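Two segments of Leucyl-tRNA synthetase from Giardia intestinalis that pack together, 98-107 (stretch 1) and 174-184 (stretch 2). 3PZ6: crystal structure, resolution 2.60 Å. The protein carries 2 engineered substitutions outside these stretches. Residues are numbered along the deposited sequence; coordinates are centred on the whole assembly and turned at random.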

# COMPACT_ATOMS: atom_id res chain seq x y z
N CYS A 98 3.67 -0.58 -1.90
CA CYS A 98 2.51 -1.44 -2.07
C CYS A 98 2.63 -2.23 -3.37
O CYS A 98 3.57 -2.03 -4.13
CB CYS A 98 1.21 -0.64 -1.98
SG CYS A 98 0.98 0.58 -3.29
N TRP A 99 1.67 -3.13 -3.61
CA TRP A 99 1.75 -4.09 -4.71
C TRP A 99 0.51 -4.04 -5.58
O TRP A 99 -0.60 -3.95 -5.06
CB TRP A 99 1.89 -5.51 -4.18
CG TRP A 99 3.02 -5.78 -3.24
CD1 TRP A 99 2.91 -6.15 -1.93
CD2 TRP A 99 4.43 -5.75 -3.53
NE1 TRP A 99 4.15 -6.34 -1.38
CE2 TRP A 99 5.10 -6.11 -2.34
CE3 TRP A 99 5.18 -5.46 -4.68
CZ2 TRP A 99 6.50 -6.17 -2.25
CZ3 TRP A 99 6.56 -5.52 -4.60
CH2 TRP A 99 7.21 -5.87 -3.39
N VAL A 100 0.70 -4.10 -6.89
CA VAL A 100 -0.40 -4.31 -7.84
C VAL A 100 0.02 -5.40 -8.80
O VAL A 100 1.21 -5.65 -8.98
CB VAL A 100 -0.76 -3.04 -8.64
CG1 VAL A 100 -1.20 -1.90 -7.72
CG2 VAL A 100 0.38 -2.62 -9.56
N LEU A 101 -0.96 -6.08 -9.40
CA LEU A 101 -0.67 -7.04 -10.47
C LEU A 101 -0.40 -6.27 -11.76
O LEU A 101 -1.30 -5.58 -12.27
CB LEU A 101 -1.82 -8.04 -10.66
CG LEU A 101 -1.60 -9.11 -11.74
CD1 LEU A 101 -0.46 -10.08 -11.38
CD2 LEU A 101 -2.88 -9.87 -12.04
N PRO A 102 0.83 -6.39 -12.29
CA PRO A 102 1.25 -5.62 -13.47
C PRO A 102 0.32 -5.80 -14.66
O PRO A 102 0.21 -4.91 -15.50
CB PRO A 102 2.63 -6.19 -13.79
CG PRO A 102 3.13 -6.67 -12.46
CD PRO A 102 1.92 -7.23 -11.78
N THR A 103 -0.36 -6.95 -14.73
CA THR A 103 -1.28 -7.25 -15.82
C THR A 103 -2.74 -7.11 -15.40
O THR A 103 -3.65 -7.18 -16.23
CB THR A 103 -1.03 -8.66 -16.37
OG1 THR A 103 -0.87 -9.58 -15.29
CG2 THR A 103 0.22 -8.67 -17.21
N GLY A 104 -2.96 -6.87 -14.11
CA GLY A 104 -4.31 -6.67 -13.58
C GLY A 104 -5.11 -5.58 -14.27
O GLY A 104 -4.56 -4.58 -14.75
N ARG A 105 -6.42 -5.79 -14.33
CA ARG A 105 -7.34 -4.77 -14.79
C ARG A 105 -8.10 -4.21 -13.59
O ARG A 105 -8.89 -4.91 -12.95
CB ARG A 105 -8.31 -5.34 -15.82
CG ARG A 105 -8.98 -4.28 -16.68
CD ARG A 105 -9.75 -4.90 -17.84
NE ARG A 105 -11.01 -5.52 -17.42
CZ ARG A 105 -12.02 -5.78 -18.25
NH1 ARG A 105 -11.94 -5.48 -19.54
NH2 ARG A 105 -13.12 -6.35 -17.78
N TYR A 106 -7.84 -2.95 -13.27
CA TYR A 106 -8.50 -2.27 -12.18
C TYR A 106 -9.49 -1.27 -12.75
O TYR A 106 -9.50 -1.01 -13.95
CB TYR A 106 -7.47 -1.59 -11.27
CG TYR A 106 -6.46 -2.55 -10.68
CD1 TYR A 106 -6.71 -3.19 -9.46
CD2 TYR A 106 -5.27 -2.84 -11.34
CE1 TYR A 106 -5.80 -4.08 -8.91
CE2 TYR A 106 -4.35 -3.73 -10.80
CZ TYR A 106 -4.62 -4.35 -9.59
OH TYR A 106 -3.71 -5.23 -9.05
N GLY A 107 -10.34 -0.71 -11.89
CA GLY A 107 -11.29 0.30 -12.32
C GLY A 107 -11.35 1.44 -11.34
O GLY A 107 -11.10 1.25 -10.15
N THR A 174 2.26 -12.40 -8.25
CA THR A 174 1.43 -13.47 -7.69
C THR A 174 0.09 -12.98 -7.11
O THR A 174 -0.64 -13.75 -6.50
CB THR A 174 2.19 -14.26 -6.60
OG1 THR A 174 2.49 -13.40 -5.49
CG2 THR A 174 3.48 -14.85 -7.15
N ILE A 175 -0.22 -11.69 -7.30
CA ILE A 175 -1.49 -11.14 -6.83
C ILE A 175 -2.67 -11.81 -7.54
O ILE A 175 -2.64 -12.02 -8.75
CB ILE A 175 -1.55 -9.61 -7.01
CG1 ILE A 175 -0.74 -8.93 -5.90
CG2 ILE A 175 -3.00 -9.12 -7.01
CD1 ILE A 175 -0.66 -7.42 -6.01
N LYS A 176 -3.69 -12.15 -6.75
CA LYS A 176 -4.92 -12.74 -7.28
C LYS A 176 -6.06 -11.73 -7.29
O LYS A 176 -6.51 -11.28 -6.24
CB LYS A 176 -5.33 -13.99 -6.48
CG LYS A 176 -4.26 -15.08 -6.41
CD LYS A 176 -3.89 -15.62 -7.79
CE LYS A 176 -2.78 -16.67 -7.71
NZ LYS A 176 -2.33 -17.10 -9.08
N MET A 177 -6.52 -11.38 -8.49
CA MET A 177 -7.60 -10.40 -8.67
C MET A 177 -8.96 -10.91 -8.18
O MET A 177 -9.97 -10.21 -8.27
CB MET A 177 -7.69 -9.98 -10.14
CG MET A 177 -6.41 -9.37 -10.71
SD MET A 177 -6.02 -7.73 -10.08
CE MET A 177 -7.37 -6.77 -10.77
N ASP A 178 -8.98 -12.15 -7.67
CA ASP A 178 -10.19 -12.76 -7.13
C ASP A 178 -10.21 -12.76 -5.60
O ASP A 178 -11.18 -13.20 -4.98
CB ASP A 178 -10.36 -14.18 -7.69
CG ASP A 178 -9.09 -15.00 -7.59
OD1 ASP A 178 -8.16 -14.78 -8.41
OD2 ASP A 178 -9.01 -15.88 -6.70
N LYS A 179 -9.13 -12.27 -4.99
CA LYS A 179 -9.09 -12.05 -3.54
C LYS A 179 -8.84 -10.59 -3.27
O LYS A 179 -8.14 -9.92 -4.03
CB LYS A 179 -8.02 -12.92 -2.86
CG LYS A 179 -8.57 -14.18 -2.18
CD LYS A 179 -7.52 -14.89 -1.32
CE LYS A 179 -8.14 -16.03 -0.50
NZ LYS A 179 -7.15 -16.69 0.42
N GLY A 180 -9.42 -10.08 -2.18
CA GLY A 180 -9.23 -8.70 -1.76
C GLY A 180 -9.51 -7.70 -2.87
O GLY A 180 -10.47 -7.86 -3.62
N THR A 181 -8.66 -6.69 -2.97
CA THR A 181 -8.84 -5.59 -3.91
C THR A 181 -7.88 -5.64 -5.10
O THR A 181 -7.96 -4.80 -6.00
CB THR A 181 -8.61 -4.25 -3.22
OG1 THR A 181 -7.31 -4.28 -2.61
CG2 THR A 181 -9.66 -4.00 -2.15
N GLY A 182 -6.97 -6.62 -5.10
CA GLY A 182 -5.93 -6.69 -6.12
C GLY A 182 -4.75 -5.78 -5.82
O GLY A 182 -3.75 -5.80 -6.53
N ILE A 183 -4.89 -4.98 -4.76
CA ILE A 183 -3.81 -4.16 -4.24
C ILE A 183 -3.48 -4.63 -2.82
O ILE A 183 -4.38 -4.83 -2.01
CB ILE A 183 -4.17 -2.66 -4.23
CG1 ILE A 183 -4.66 -2.23 -5.62
CG2 ILE A 183 -2.96 -1.81 -3.80
CD1 ILE A 183 -5.54 -1.01 -5.61
N VAL A 184 -2.20 -4.83 -2.54
CA VAL A 184 -1.75 -5.36 -1.26
C VAL A 184 -0.76 -4.38 -0.62
O VAL A 184 -0.01 -3.70 -1.32
CB VAL A 184 -1.12 -6.77 -1.43
CG1 VAL A 184 -0.74 -7.35 -0.09
CG2 VAL A 184 -2.09 -7.71 -2.12

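The apolar centre is formed by Ile175, Leu101 and Met177. Ile175 points toward stretch 1. Its CD1 lies 3.7 Å from CB of Trp99 and 3.5 Å from the backbone C of Val100. Leu101 also points across, and its CB sits 4.0 Å from CB of Ile175. CD2 of Leu101 reaches to 3.8 Å from CG of Met177. The side-chain contacts here are van der Waals packing between aliphatic groups; the Val100 contact is with its backbone.

Met177 has all three chi angles in the m well, and its side chain turns onto the Tyr106 ring. CE of Met177 lies over one face of the Tyr106 ring, 3.9 Å from its centroid, a CH-pi contact. SD of Met177 approaches the Tyr106 ring obliquely, 4.3 Å from its centroid. Ile183 adds its CG1 at 3.9 Å from CE1 of Tyr106 and 4.1 Å from CG1 of Val100.

Beside this cluster the backbones run antiparallel. Trp99 and Val184 form a hydrogen-bonded pair. Trp99 N donates to Val184 O at 2.9 Å, and Val184 N donates to Trp99 O at 3.1 Å. Both side chains lie on the same face of the sheet, where CD1 of Trp99 meets CB of Val184 at 4.1 Å. Trp99 O also receives a CA-H...O contact from CA of Ile183, at 3.3 Å.

At the polar edge, the Tyr106 hydroxyl links the two stretches. Tyr106 OH donates to Gly182 O at 2.6 Å. The same OH accepts from Leu101 N at 2.9 Å, so it serves both as donor and acceptor. Leu101 also begins a type I turn, closed by Gly104 N to Leu101 O at 2.8 Å. Gly182 has a positive phi of 82° and lies against the tyrosine. A CB there would clash with CE1 of Tyr106, at 2.8 Å.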